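Local structure of SspB protein (Streptomyces clavuligerus, 6JUF) at residues B[25-30]-B[67-72]; B[117-122]-B[238-243]; B[174-179]-B[206-211]; B[229-234]-B[280-285]; B[4-9]-B[131-136]. The protein probably acts as a metal-dependent DNase within SspABCD-SspE, a bacterial defence system that senses DNA phosphorothioation and works against phages. All coordinates share one frame; numbering follows the deposited sequence.

Interactions 2 and 5 lie closest together, with centres 13 Å apart, and their segments alternate along the chain. Interaction 1 is nested inside the loop closed by interaction 5, and interaction 3 inside that closed by interaction 2. Side chains connect the first three contacts and interaction 5: Phe67 packs on Leu117 and Met179, while Leu117 and Met179 both reach Trp131, so helices 107-118, 129-137 and 166-180 share one buried centre with the end of helix 57-66. The centre of interaction 4 lies about 20 Å from the centre of the chain; it shares helix 231-243 with interaction 2, at the helix's other end. That helix therefore joins the central helices to the region of helix 272-285.

Interaction 1 of 5, residues B[25-30]-B[67-72]; sequences GWLHKA and FKLTRE
The ring of Phe67 is met obliquely by Leu27, with Leu27 CD2 3.9 Å from Phe67 CD2. Two further rings pack against Phe67: Phe202, with its plane almost parallel to it, and Trp63, moderately tilted. The same Leu27 methyl also meets Leu69, Leu27 CD2 to Leu69 CD1 at 4.0 Å, so one branch of one leucine carries the contact. Its chi1 of -62° sets CG beside the backbone N, and CD2, the branch that turns off the extended line of the chain, points from helix 24-34 to both partners. The leucine crosses both of them at about a right angle. All three residues are buried and the contact is purely apolar. Between Phe67 and Leu69 the backbone reverses through Lys68, the C-prime residue, whose phi is positive (68°). Separately, Lys68 NZ bonds to the carbonyls of Trp116 and Ser119. With Leu69 N directed to Ser64 O and Lys68 N to Arg65 O, the turn is a Schellman motif ending helix 57-66 just before strand 70-74.

Interaction 2 of 5, residues B[117-122]-B[238-243]; sequences LLSSRP and CLDYAA
Arg121 is bent at chi2 and again at chi3, the latter almost eclipsed (-22°), and this folds its guanidinium round to Asp240, whose CG is trans to its own backbone N and lies beside the carbonyl carbon. The result is a salt bridge to a buried aspartate, widened by two waters, between the loop after helix 107-118 and helix 231-243. Arg121 NH2 stands 3.0 Å from Asp240 OD1, which lies at the guanidinium edge near its plane. The bond is weak as a hydrogen bond, with an N-H...O angle of 134°; the two planes are 37° apart. Ser119 reaches the other oxygen, OD2, through water. Ser119 OG is 4.3 Å from Asp240 OD2, too far for a direct bond, and both waters fill the step: water 1 lies 2.9 Å from Ser119 OG, and water 2 also sits at the guanidinium edge. Phe307 of helix 306-317 packs on both Arg121 and Asp240. Trp115 NE1 adds a third donor to Asp240 OD2, alongside the two waters, of which water 2 donates to OD2 at 2.7 Å.

Interaction 3 of 5, residues B[174-179]-B[206-211]; sequences DCITKM and GLMEQV
Thr177 OG1 is hydrogen-bonded to the carbonyl O of Val173, one turn back in helix 166-180, and also meets the terminal methyl of Met208, whose CE lies 3.6 Å away. The threonine's chi1 of -51° sets OG1 beside its backbone N, the placement that lets the hydroxyl reach that carbonyl; Thr177 CG2 is then anti to the backbone N, 3.9 Å from Met208 CE. The methionine methyl thus rests on both branches of Thr177. It arrives there because the Met208 chain is extended, with CG trans to the backbone N (chi1 -161°), so that the sulfur runs over the helix backbone, Met208 SD being 4.1 Å from Thr177 CA. Ile176 adds its CG2, 4.2 Å from Met208 SD. On the strand, Glu209 OE1 accepts from Gln210 N at 2.8 Å through its anti lone pair and also forms a salt bridge with Arg185. Trp219 touches both Thr177 and Met208. The arrangement is alpha/beta packing, with helix 166-180 laid against strand 208-211, an outermost strand of a three-stranded antiparallel sheet in this chain.

Interaction 4 of 5, residues B[229-234]-B[280-285]; sequences LPARII and EKVAAS
Van der Waals packing makes this contact, centred on one methyl of Val282. Its CG2 lies 3.8 Å from Arg232 CG and 3.9 Å from Ala231 O, and reaches Ala231 CB at 4.2 Å, so it rests on the first turn of helix 231-243. With the valine's CG1 anti to the backbone N (chi1 179°), CG2 is left anti to the carbonyl carbon and beside the N. Lys281 contributes its aliphatic shaft alone: the chain is extended, and CD passes Ala231 CB at 4.3 Å. Polar interactions lie to the side. Arg232 uses only the base of its chain here, which then bends at chi3, and its NE bonds to Gln317 of helix 306-317. Within the first turn, Pro230 at the N-cap position offers its carbonyl O to Ile234 N at 3.2 Å, with a weaker bond from Ile233 N. Neighbouring elements frame the pair: helix 306-317 also receives Pro230 and Ile233, Ala278 of helix 272-285 extends the packing to Ile234, and Glu280 ties that helix to strand 298-302 through a salt bridge with Arg298.

Interaction 5 of 5, residues B[4-9]-B[131-136]; sequences SRLAEA and WYVAFH
Ala9 CB lies over the face of the Tyr132 ring, 3.6 Å from its centroid and 11° off the ring normal, which is the geometry of a CH-pi contact. All six ring carbons are close to the methyl, Tyr132 CZ being nearest to Ala9 CB at 3.6 Å. On the opposite face, His136 CB stands 3.8 Å above the ring plane, displaced toward the rim, so the ring is held between a methyl of helix 5-9 and its own helix. Tyr132 reaches this place with CG trans to its backbone N (chi1 -170°). A second contact is made by Leu6, whose fork straddles the Val133 methyl: CD1 and CD2 are each 3.7 Å from Val133 CG2. Leu6 CD1 also approaches the ring obliquely, 4.1 Å from Tyr132 CD1; Leu6 and Tyr132 lie alongside, running opposite ways. Helix 145-159 packs on both Val133 and Leu6. Ala9 O bonds to Ser120 OG, in the loop after helix 107-118. The axes of these short segments approach to 10.6 Å, with 121° between their N-to-C directions, so this is helix-helix packing in which the N-terminal helix 5-9 lies steeply across helix 129-137, next to its wider pi-type turn at 133-136.

Interaction 1 of 5, residues B[25-30]-B[67-72]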
# COMPACT_ATOMS: atom_id res chain seq x y z
N GLY B 25 2.98 7.67 -0.25
CA GLY B 25 3.61 8.81 0.47
C GLY B 25 3.85 9.98 -0.47
O GLY B 25 3.68 11.14 -0.08
N TRP B 26 4.21 9.67 -1.73
CA TRP B 26 4.46 10.76 -2.70
C TRP B 26 3.19 11.49 -3.08
O TRP B 26 3.20 12.75 -3.19
CB TRP B 26 5.10 10.19 -3.94
CG TRP B 26 6.54 9.82 -3.75
CD1 TRP B 26 7.29 9.85 -2.60
CD2 TRP B 26 7.47 9.36 -4.82
NE1 TRP B 26 8.61 9.43 -2.84
CE2 TRP B 26 8.75 9.09 -4.17
CE3 TRP B 26 7.33 9.10 -6.17
CZ2 TRP B 26 9.88 8.70 -4.88
CZ3 TRP B 26 8.46 8.65 -6.88
CH2 TRP B 26 9.69 8.44 -6.25
N LEU B 27 2.07 10.76 -3.28
CA LEU B 27 0.82 11.43 -3.69
C LEU B 27 0.34 12.32 -2.51
O LEU B 27 -0.07 13.43 -2.66
CB LEU B 27 -0.22 10.40 -4.02
CG LEU B 27 0.15 9.49 -5.18
CD1 LEU B 27 -1.04 8.57 -5.43
CD2 LEU B 27 0.58 10.30 -6.44
N HIS B 28 0.40 11.73 -1.33
CA HIS B 28 -0.09 12.41 -0.11
C HIS B 28 0.66 13.67 0.27
O HIS B 28 0.05 14.77 0.42
CB HIS B 28 -0.08 11.40 1.05
CG HIS B 28 -0.43 11.99 2.39
ND1 HIS B 28 -1.71 12.28 2.75
CD2 HIS B 28 0.38 12.29 3.50
CE1 HIS B 28 -1.71 12.77 4.04
NE2 HIS B 28 -0.44 12.76 4.50
N LYS B 29 1.98 13.51 0.36
CA LYS B 29 2.84 14.69 0.70
C LYS B 29 2.86 15.74 -0.40
O LYS B 29 2.92 16.92 -0.06
CB LYS B 29 4.26 14.27 1.00
CG LYS B 29 4.32 13.48 2.28
CD LYS B 29 5.73 13.19 2.77
CE LYS B 29 6.41 12.11 1.97
NZ LYS B 29 7.89 12.29 2.03
N ALA B 30 2.80 15.34 -1.68
CA ALA B 30 2.68 16.33 -2.76
C ALA B 30 1.41 17.19 -2.57
O ALA B 30 1.48 18.43 -2.63
CB ALA B 30 2.75 15.66 -4.14
N PHE B 67 -1.40 11.69 -12.47
CA PHE B 67 -2.65 11.17 -11.84
C PHE B 67 -3.74 12.26 -11.83
O PHE B 67 -4.82 12.04 -11.28
CB PHE B 67 -2.41 10.62 -10.41
CG PHE B 67 -1.82 9.23 -10.40
CD1 PHE B 67 -2.56 8.15 -10.91
CD2 PHE B 67 -0.55 9.01 -9.91
CE1 PHE B 67 -2.01 6.87 -10.90
CE2 PHE B 67 0.02 7.76 -9.92
CZ PHE B 67 -0.70 6.66 -10.43
N LYS B 68 -3.48 13.40 -12.45
CA LYS B 68 -4.47 14.50 -12.55
C LYS B 68 -4.75 15.12 -11.20
O LYS B 68 -5.86 15.63 -10.92
CB LYS B 68 -5.77 14.08 -13.29
CG LYS B 68 -5.56 13.30 -14.59
CD LYS B 68 -4.70 13.95 -15.64
CE LYS B 68 -4.99 13.46 -17.07
NZ LYS B 68 -4.84 11.98 -17.19
N LEU B 69 -3.73 15.07 -10.33
CA LEU B 69 -3.82 15.61 -8.98
C LEU B 69 -3.26 17.01 -8.93
O LEU B 69 -3.55 17.77 -7.99
CB LEU B 69 -3.09 14.70 -7.97
CG LEU B 69 -3.67 13.27 -7.89
CD1 LEU B 69 -2.72 12.39 -7.11
CD2 LEU B 69 -5.03 13.18 -7.19
N THR B 70 -2.44 17.37 -9.92
CA THR B 70 -2.03 18.76 -10.11
C THR B 70 -2.11 19.10 -11.57
O THR B 70 -2.19 18.19 -12.41
CB THR B 70 -0.56 18.99 -9.73
OG1 THR B 70 0.28 18.06 -10.49
CG2 THR B 70 -0.32 18.79 -8.22
N ARG B 71 -2.17 20.43 -11.81
CA ARG B 71 -1.93 20.99 -13.14
C ARG B 71 -0.72 21.90 -12.99
O ARG B 71 -0.46 22.39 -11.87
CB ARG B 71 -3.14 21.79 -13.66
CG ARG B 71 -4.29 21.02 -14.33
CD ARG B 71 -3.98 21.15 -15.85
NE ARG B 71 -5.19 21.00 -16.48
CZ ARG B 71 -5.42 20.72 -17.73
NH1 ARG B 71 -4.42 20.62 -18.59
NH2 ARG B 71 -6.70 20.57 -18.07
N GLU B 72 -0.01 22.18 -14.06
CA GLU B 72 1.11 23.08 -14.00
C GLU B 72 0.88 24.26 -14.99
O GLU B 72 0.25 24.12 -16.05
CB GLU B 72 2.44 22.34 -14.32
CG GLU B 72 2.77 21.25 -13.31
CD GLU B 72 4.15 20.68 -13.53
OE1 GLU B 72 4.91 21.17 -14.39
OE2 GLU B 72 4.44 19.68 -12.86

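Interaction 2 of 5, residues B[117-122]-B[238-243]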
# COMPACT_ATOMS: atom_id res chain seq x y z
N LEU B 117 -4.93 8.09 -14.53
CA LEU B 117 -3.60 8.07 -15.15
C LEU B 117 -3.76 7.92 -16.70
O LEU B 117 -3.06 8.54 -17.46
CB LEU B 117 -2.76 6.91 -14.60
CG LEU B 117 -1.35 6.74 -15.20
CD1 LEU B 117 -0.45 8.02 -15.04
CD2 LEU B 117 -0.65 5.54 -14.60
N LEU B 118 -4.72 7.09 -17.09
CA LEU B 118 -4.95 6.77 -18.52
C LEU B 118 -5.81 7.84 -19.20
O LEU B 118 -5.88 7.94 -20.42
CB LEU B 118 -5.59 5.38 -18.64
CG LEU B 118 -4.75 4.18 -18.25
CD1 LEU B 118 -5.63 2.95 -18.25
CD2 LEU B 118 -3.54 4.02 -19.19
N SER B 119 -6.47 8.65 -18.37
CA SER B 119 -7.54 9.55 -18.86
C SER B 119 -7.05 10.60 -19.85
O SER B 119 -5.98 11.15 -19.68
CB SER B 119 -8.20 10.27 -17.66
OG SER B 119 -9.28 11.06 -18.07
N SER B 120 -7.88 10.87 -20.87
CA SER B 120 -7.57 11.91 -21.84
C SER B 120 -8.91 12.50 -22.29
O SER B 120 -9.88 11.77 -22.54
CB SER B 120 -6.83 11.30 -23.02
OG SER B 120 -6.54 12.28 -23.96
N ARG B 121 -8.95 13.82 -22.32
CA ARG B 121 -10.11 14.53 -22.90
C ARG B 121 -9.59 15.84 -23.45
O ARG B 121 -8.45 16.23 -23.14
CB ARG B 121 -11.19 14.75 -21.83
CG ARG B 121 -11.27 16.21 -21.41
CD ARG B 121 -11.14 16.47 -19.92
NE ARG B 121 -11.47 15.32 -19.09
CZ ARG B 121 -12.70 14.90 -18.86
NH1 ARG B 121 -13.73 15.58 -19.38
NH2 ARG B 121 -12.92 13.81 -18.11
N PRO B 122 -10.41 16.56 -24.25
CA PRO B 122 -9.90 17.82 -24.79
C PRO B 122 -9.56 18.77 -23.66
O PRO B 122 -10.35 18.99 -22.72
CB PRO B 122 -11.09 18.35 -25.63
CG PRO B 122 -11.87 17.12 -25.98
CD PRO B 122 -11.71 16.17 -24.83
N CYS B 238 -17.50 4.73 -17.25
CA CYS B 238 -18.30 4.72 -18.48
C CYS B 238 -18.87 6.10 -18.86
O CYS B 238 -18.78 6.55 -19.99
CB CYS B 238 -19.43 3.67 -18.37
SG CYS B 238 -18.86 1.96 -18.33
N LEU B 239 -19.44 6.76 -17.84
CA LEU B 239 -20.02 8.10 -18.04
C LEU B 239 -18.96 9.16 -18.30
O LEU B 239 -19.14 10.03 -19.16
CB LEU B 239 -20.89 8.44 -16.83
CG LEU B 239 -22.21 7.68 -16.72
CD1 LEU B 239 -22.68 7.72 -15.24
CD2 LEU B 239 -23.29 8.18 -17.67
N ASP B 240 -17.82 9.03 -17.57
CA ASP B 240 -16.71 9.96 -17.78
C ASP B 240 -16.17 9.81 -19.22
O ASP B 240 -15.84 10.79 -19.88
CB ASP B 240 -15.64 9.65 -16.76
CG ASP B 240 -14.49 10.65 -16.76
OD1 ASP B 240 -14.74 11.87 -16.70
OD2 ASP B 240 -13.32 10.18 -16.82
N TYR B 241 -16.11 8.53 -19.68
CA TYR B 241 -15.66 8.26 -21.05
C TYR B 241 -16.60 8.94 -22.07
O TYR B 241 -16.16 9.62 -22.99
CB TYR B 241 -15.53 6.75 -21.30
CG TYR B 241 -14.96 6.49 -22.67
CD1 TYR B 241 -13.55 6.60 -22.88
CD2 TYR B 241 -15.77 6.18 -23.75
CE1 TYR B 241 -13.05 6.38 -24.16
CE2 TYR B 241 -15.24 5.99 -25.03
CZ TYR B 241 -13.88 6.08 -25.21
OH TYR B 241 -13.34 5.91 -26.44
N ALA B 242 -17.91 8.74 -21.88
CA ALA B 242 -18.90 9.35 -22.74
C ALA B 242 -18.76 10.88 -22.77
O ALA B 242 -18.91 11.52 -23.82
CB ALA B 242 -20.29 8.92 -22.30
N ALA B 243 -18.48 11.45 -21.60
CA ALA B 243 -18.33 12.88 -21.40
C ALA B 243 -17.19 13.53 -22.22
O ALA B 243 -17.19 14.72 -22.41
CB ALA B 243 -18.17 13.21 -19.93
O HOH W 1 -11.81 10.05 -19.13
O HOH W 2 -11.06 11.34 -15.92

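Interaction 3 of 5, residues B[174-179]-B[206-211]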
# COMPACT_ATOMS: atom_id res chain seq x y z
N ASP B 174 9.66 -0.90 -18.00
CA ASP B 174 10.12 -1.33 -16.66
C ASP B 174 9.25 -0.79 -15.54
O ASP B 174 8.86 -1.53 -14.62
CB ASP B 174 11.56 -0.89 -16.39
CG ASP B 174 12.57 -1.75 -17.12
OD1 ASP B 174 12.21 -2.86 -17.56
OD2 ASP B 174 13.72 -1.33 -17.28
N CYS B 175 8.88 0.48 -15.63
CA CYS B 175 8.03 1.12 -14.59
C CYS B 175 6.63 0.54 -14.59
O CYS B 175 6.03 0.33 -13.51
CB CYS B 175 7.96 2.62 -14.87
SG CYS B 175 7.29 3.49 -13.39
N ILE B 176 6.06 0.30 -15.78
CA ILE B 176 4.70 -0.31 -15.89
C ILE B 176 4.71 -1.68 -15.17
O ILE B 176 3.81 -1.98 -14.40
CB ILE B 176 4.32 -0.50 -17.38
CG1 ILE B 176 3.96 0.84 -18.01
CG2 ILE B 176 3.14 -1.47 -17.50
CD1 ILE B 176 3.95 0.90 -19.54
N THR B 177 5.76 -2.47 -15.37
CA THR B 177 5.85 -3.80 -14.72
C THR B 177 5.93 -3.66 -13.19
O THR B 177 5.16 -4.32 -12.49
CB THR B 177 7.11 -4.53 -15.21
OG1 THR B 177 7.12 -4.50 -16.65
CG2 THR B 177 7.10 -5.99 -14.79
N LYS B 178 6.80 -2.79 -12.69
CA LYS B 178 6.94 -2.58 -11.24
C LYS B 178 5.64 -2.06 -10.61
O LYS B 178 5.37 -2.36 -9.43
CB LYS B 178 8.08 -1.54 -10.95
CG LYS B 178 9.44 -2.18 -11.15
CD LYS B 178 10.56 -1.33 -10.56
CE LYS B 178 11.02 -0.30 -11.52
NZ LYS B 178 12.03 0.50 -10.80
N MET B 179 4.84 -1.32 -11.38
CA MET B 179 3.62 -0.70 -10.86
C MET B 179 2.52 -1.76 -10.69
O MET B 179 1.70 -1.68 -9.75
CB MET B 179 3.14 0.40 -11.83
CG MET B 179 1.77 1.02 -11.44
SD MET B 179 1.61 2.57 -12.38
CE MET B 179 -0.03 3.01 -11.85
N GLY B 206 -4.15 -6.53 -9.30
CA GLY B 206 -3.98 -7.82 -10.02
C GLY B 206 -4.09 -7.73 -11.55
O GLY B 206 -4.58 -8.67 -12.19
N LEU B 207 -3.66 -6.61 -12.13
CA LEU B 207 -3.80 -6.39 -13.61
C LEU B 207 -2.74 -7.06 -14.45
O LEU B 207 -2.93 -7.19 -15.63
CB LEU B 207 -3.81 -4.88 -13.94
CG LEU B 207 -5.16 -4.20 -13.71
CD1 LEU B 207 -4.94 -2.68 -13.64
CD2 LEU B 207 -6.12 -4.60 -14.84
N MET B 208 -1.55 -7.38 -13.88
CA MET B 208 -0.46 -7.86 -14.74
C MET B 208 0.23 -8.98 -13.98
O MET B 208 0.33 -8.94 -12.73
CB MET B 208 0.56 -6.74 -15.03
CG MET B 208 1.46 -6.97 -16.24
SD MET B 208 2.50 -5.52 -16.43
CE MET B 208 3.98 -6.28 -17.17
N GLU B 209 0.71 -9.99 -14.69
CA GLU B 209 1.35 -11.12 -14.06
C GLU B 209 2.50 -11.63 -14.94
O GLU B 209 2.53 -11.42 -16.16
CB GLU B 209 0.31 -12.23 -13.78
CG GLU B 209 0.81 -13.53 -13.12
CD GLU B 209 1.49 -13.30 -11.76
OE1 GLU B 209 2.61 -12.76 -11.69
OE2 GLU B 209 0.89 -13.71 -10.73
N GLN B 210 3.45 -12.27 -14.27
CA GLN B 210 4.52 -12.97 -14.92
C GLN B 210 4.01 -14.28 -15.51
O GLN B 210 3.21 -14.98 -14.86
CB GLN B 210 5.59 -13.23 -13.84
CG GLN B 210 6.56 -14.30 -14.22
CD GLN B 210 7.36 -13.99 -15.44
OE1 GLN B 210 7.65 -14.91 -16.22
NE2 GLN B 210 7.76 -12.73 -15.63
N VAL B 211 4.47 -14.65 -16.70
CA VAL B 211 4.00 -15.92 -17.21
C VAL B 211 5.15 -16.87 -17.59
O VAL B 211 6.21 -16.44 -18.03
CB VAL B 211 2.82 -15.74 -18.18
CG1 VAL B 211 3.28 -15.10 -19.48
CG2 VAL B 211 2.11 -17.07 -18.40

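Interaction 4 of 5, residues B[229-234]-B[280-285]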
# COMPACT_ATOMS: atom_id res chain seq x y z
N LEU B 229 -13.13 -4.26 -7.87
CA LEU B 229 -13.52 -3.11 -8.75
C LEU B 229 -14.99 -2.82 -8.53
O LEU B 229 -15.85 -3.59 -9.03
CB LEU B 229 -13.19 -3.42 -10.19
CG LEU B 229 -13.63 -2.39 -11.25
CD1 LEU B 229 -13.18 -0.97 -10.93
CD2 LEU B 229 -13.19 -2.89 -12.65
N PRO B 230 -15.30 -1.78 -7.75
CA PRO B 230 -16.73 -1.54 -7.45
C PRO B 230 -17.53 -1.16 -8.72
O PRO B 230 -17.04 -0.47 -9.64
CB PRO B 230 -16.73 -0.37 -6.42
CG PRO B 230 -15.34 -0.37 -5.87
CD PRO B 230 -14.45 -0.83 -7.02
N ALA B 231 -18.82 -1.60 -8.73
CA ALA B 231 -19.75 -1.21 -9.80
C ALA B 231 -19.84 0.29 -10.06
O ALA B 231 -19.86 0.71 -11.22
CB ALA B 231 -21.14 -1.76 -9.49
N ARG B 232 -19.85 1.11 -8.99
CA ARG B 232 -19.94 2.55 -9.21
C ARG B 232 -18.64 3.14 -9.81
O ARG B 232 -18.67 4.15 -10.46
CB ARG B 232 -20.33 3.30 -7.92
CG ARG B 232 -21.82 3.01 -7.60
CD ARG B 232 -22.30 3.81 -6.39
NE ARG B 232 -21.77 3.25 -5.17
CZ ARG B 232 -22.38 3.24 -3.97
NH1 ARG B 232 -23.60 3.74 -3.83
NH2 ARG B 232 -21.78 2.69 -2.92
N ILE B 233 -17.49 2.46 -9.58
CA ILE B 233 -16.26 2.94 -10.27
C ILE B 233 -16.32 2.65 -11.79
O ILE B 233 -16.00 3.50 -12.62
CB ILE B 233 -14.96 2.35 -9.65
CG1 ILE B 233 -14.76 2.75 -8.17
CG2 ILE B 233 -13.73 2.74 -10.51
CD1 ILE B 233 -14.64 4.25 -7.92
N ILE B 234 -16.82 1.46 -12.13
CA ILE B 234 -17.11 1.09 -13.53
C ILE B 234 -18.08 2.10 -14.17
O ILE B 234 -17.81 2.67 -15.24
CB ILE B 234 -17.60 -0.35 -13.66
CG1 ILE B 234 -16.49 -1.34 -13.21
CG2 ILE B 234 -18.01 -0.65 -15.10
CD1 ILE B 234 -16.98 -2.79 -12.96
N GLU B 280 -26.11 -2.10 -14.77
CA GLU B 280 -27.50 -2.46 -14.38
C GLU B 280 -27.73 -2.13 -12.93
O GLU B 280 -28.78 -1.62 -12.53
CB GLU B 280 -27.74 -3.94 -14.63
CG GLU B 280 -27.82 -4.19 -16.14
CD GLU B 280 -28.39 -5.52 -16.54
OE1 GLU B 280 -29.00 -5.55 -17.61
OE2 GLU B 280 -28.27 -6.53 -15.80
N LYS B 281 -26.76 -2.51 -12.09
CA LYS B 281 -26.85 -2.22 -10.67
C LYS B 281 -26.94 -0.74 -10.39
O LYS B 281 -27.78 -0.29 -9.62
CB LYS B 281 -25.65 -2.87 -9.95
CG LYS B 281 -25.79 -2.90 -8.45
CD LYS B 281 -24.64 -3.71 -7.92
CE LYS B 281 -24.21 -3.29 -6.52
NZ LYS B 281 -23.10 -4.22 -6.18
N VAL B 282 -26.17 0.05 -11.12
CA VAL B 282 -26.14 1.49 -10.90
C VAL B 282 -27.36 2.17 -11.48
O VAL B 282 -27.93 3.03 -10.84
CB VAL B 282 -24.80 2.07 -11.37
CG1 VAL B 282 -24.75 3.58 -11.19
CG2 VAL B 282 -23.67 1.46 -10.57
N ALA B 283 -27.83 1.72 -12.66
CA ALA B 283 -29.04 2.25 -13.29
C ALA B 283 -30.27 2.02 -12.47
O ALA B 283 -31.20 2.81 -12.55
CB ALA B 283 -29.26 1.64 -14.67
N ALA B 284 -30.30 0.95 -11.66
CA ALA B 284 -31.49 0.70 -10.85
C ALA B 284 -31.75 1.81 -9.82
O ALA B 284 -32.91 2.07 -9.48
CB ALA B 284 -31.39 -0.65 -10.17
N SER B 285 -30.67 2.47 -9.38
CA SER B 285 -30.67 3.54 -8.39
C SER B 285 -30.84 4.93 -9.02
O SER B 285 -31.11 5.90 -8.32
CB SER B 285 -29.28 3.55 -7.69
OG SER B 285 -29.21 2.56 -6.72

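Interaction 5 of 5, residues B[4-9]-B[131-136]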
# COMPACT_ATOMS: atom_id res chain seq x y z
N SER B 4 -2.39 8.28 -35.71
CA SER B 4 -1.95 9.25 -34.72
C SER B 4 -2.76 9.21 -33.42
O SER B 4 -2.91 10.22 -32.75
CB SER B 4 -1.99 10.65 -35.31
OG SER B 4 -3.31 11.15 -35.31
N ARG B 5 -3.29 8.04 -33.08
CA ARG B 5 -4.13 7.90 -31.91
C ARG B 5 -3.35 8.31 -30.66
O ARG B 5 -3.89 8.95 -29.73
CB ARG B 5 -4.63 6.48 -31.76
CG ARG B 5 -5.81 6.16 -32.70
CD ARG B 5 -5.52 4.91 -33.47
NE ARG B 5 -6.10 3.73 -32.87
CZ ARG B 5 -5.57 2.51 -32.97
NH1 ARG B 5 -4.42 2.33 -33.60
NH2 ARG B 5 -6.18 1.48 -32.40
N LEU B 6 -2.08 7.97 -30.64
CA LEU B 6 -1.31 8.19 -29.41
C LEU B 6 -1.12 9.70 -29.16
O LEU B 6 -1.31 10.20 -28.03
CB LEU B 6 0.04 7.45 -29.47
CG LEU B 6 0.88 7.61 -28.17
CD1 LEU B 6 0.15 7.11 -26.89
CD2 LEU B 6 2.26 6.96 -28.28
N ALA B 7 -0.77 10.45 -30.21
CA ALA B 7 -0.67 11.90 -30.07
C ALA B 7 -1.97 12.54 -29.61
O ALA B 7 -1.97 13.52 -28.87
CB ALA B 7 -0.25 12.50 -31.41
N GLU B 8 -3.10 12.04 -30.08
CA GLU B 8 -4.36 12.64 -29.72
C GLU B 8 -4.70 12.38 -28.25
O GLU B 8 -5.33 13.21 -27.59
CB GLU B 8 -5.45 12.15 -30.64
CG GLU B 8 -5.20 12.57 -32.08
CD GLU B 8 -6.34 12.17 -32.98
OE1 GLU B 8 -6.06 11.51 -34.00
OE2 GLU B 8 -7.50 12.51 -32.64
N ALA B 9 -4.25 11.23 -27.77
CA ALA B 9 -4.56 10.79 -26.42
C ALA B 9 -3.59 11.39 -25.40
O ALA B 9 -3.96 11.66 -24.24
CB ALA B 9 -4.53 9.27 -26.32
N TRP B 131 1.87 3.95 -21.01
CA TRP B 131 0.72 3.25 -20.39
C TRP B 131 -0.48 3.20 -21.30
O TRP B 131 -1.17 2.16 -21.39
CB TRP B 131 0.29 3.99 -19.11
CG TRP B 131 1.12 3.62 -17.87
CD1 TRP B 131 0.65 2.94 -16.77
CD2 TRP B 131 2.51 4.00 -17.55
NE1 TRP B 131 1.62 2.86 -15.78
CE2 TRP B 131 2.78 3.46 -16.22
CE3 TRP B 131 3.52 4.73 -18.21
CZ2 TRP B 131 4.03 3.63 -15.60
CZ3 TRP B 131 4.77 4.87 -17.60
CH2 TRP B 131 5.04 4.32 -16.34
N TYR B 132 -0.78 4.32 -21.94
CA TYR B 132 -1.88 4.38 -22.92
C TYR B 132 -1.69 3.34 -24.06
O TYR B 132 -2.59 2.59 -24.37
CB TYR B 132 -2.09 5.81 -23.47
CG TYR B 132 -3.37 5.86 -24.27
CD1 TYR B 132 -3.38 5.54 -25.64
CD2 TYR B 132 -4.57 6.26 -23.67
CE1 TYR B 132 -4.57 5.58 -26.36
CE2 TYR B 132 -5.77 6.27 -24.39
CZ TYR B 132 -5.75 5.91 -25.71
OH TYR B 132 -6.92 5.94 -26.41
N VAL B 133 -0.49 3.24 -24.64
CA VAL B 133 -0.24 2.19 -25.66
C VAL B 133 -0.48 0.81 -25.04
O VAL B 133 -1.16 -0.03 -25.62
CB VAL B 133 1.21 2.27 -26.21
CG1 VAL B 133 1.43 1.09 -27.21
CG2 VAL B 133 1.42 3.59 -26.94
N ALA B 134 0.13 0.55 -23.85
CA ALA B 134 0.12 -0.80 -23.25
C ALA B 134 -1.31 -1.26 -23.02
O ALA B 134 -1.66 -2.39 -23.32
CB ALA B 134 0.93 -0.87 -21.93
N PHE B 135 -2.13 -0.39 -22.46
CA PHE B 135 -3.54 -0.77 -22.18
C PHE B 135 -4.45 -0.67 -23.38
O PHE B 135 -5.35 -1.56 -23.51
CB PHE B 135 -4.10 0.03 -21.00
CG PHE B 135 -3.58 -0.45 -19.67
CD1 PHE B 135 -4.32 -1.36 -18.94
CD2 PHE B 135 -2.34 -0.03 -19.18
CE1 PHE B 135 -3.85 -1.85 -17.70
CE2 PHE B 135 -1.89 -0.50 -17.94
CZ PHE B 135 -2.60 -1.44 -17.23
N HIS B 136 -4.30 0.36 -24.22
CA HIS B 136 -5.35 0.68 -25.20
C HIS B 136 -5.00 0.44 -26.66
O HIS B 136 -5.89 0.31 -27.48
CB HIS B 136 -5.76 2.14 -25.01
CG HIS B 136 -6.48 2.38 -23.70
ND1 HIS B 136 -7.62 1.74 -23.40
CD2 HIS B 136 -6.22 3.24 -22.65
CE1 HIS B 136 -8.07 2.12 -22.18
NE2 HIS B 136 -7.21 3.06 -21.71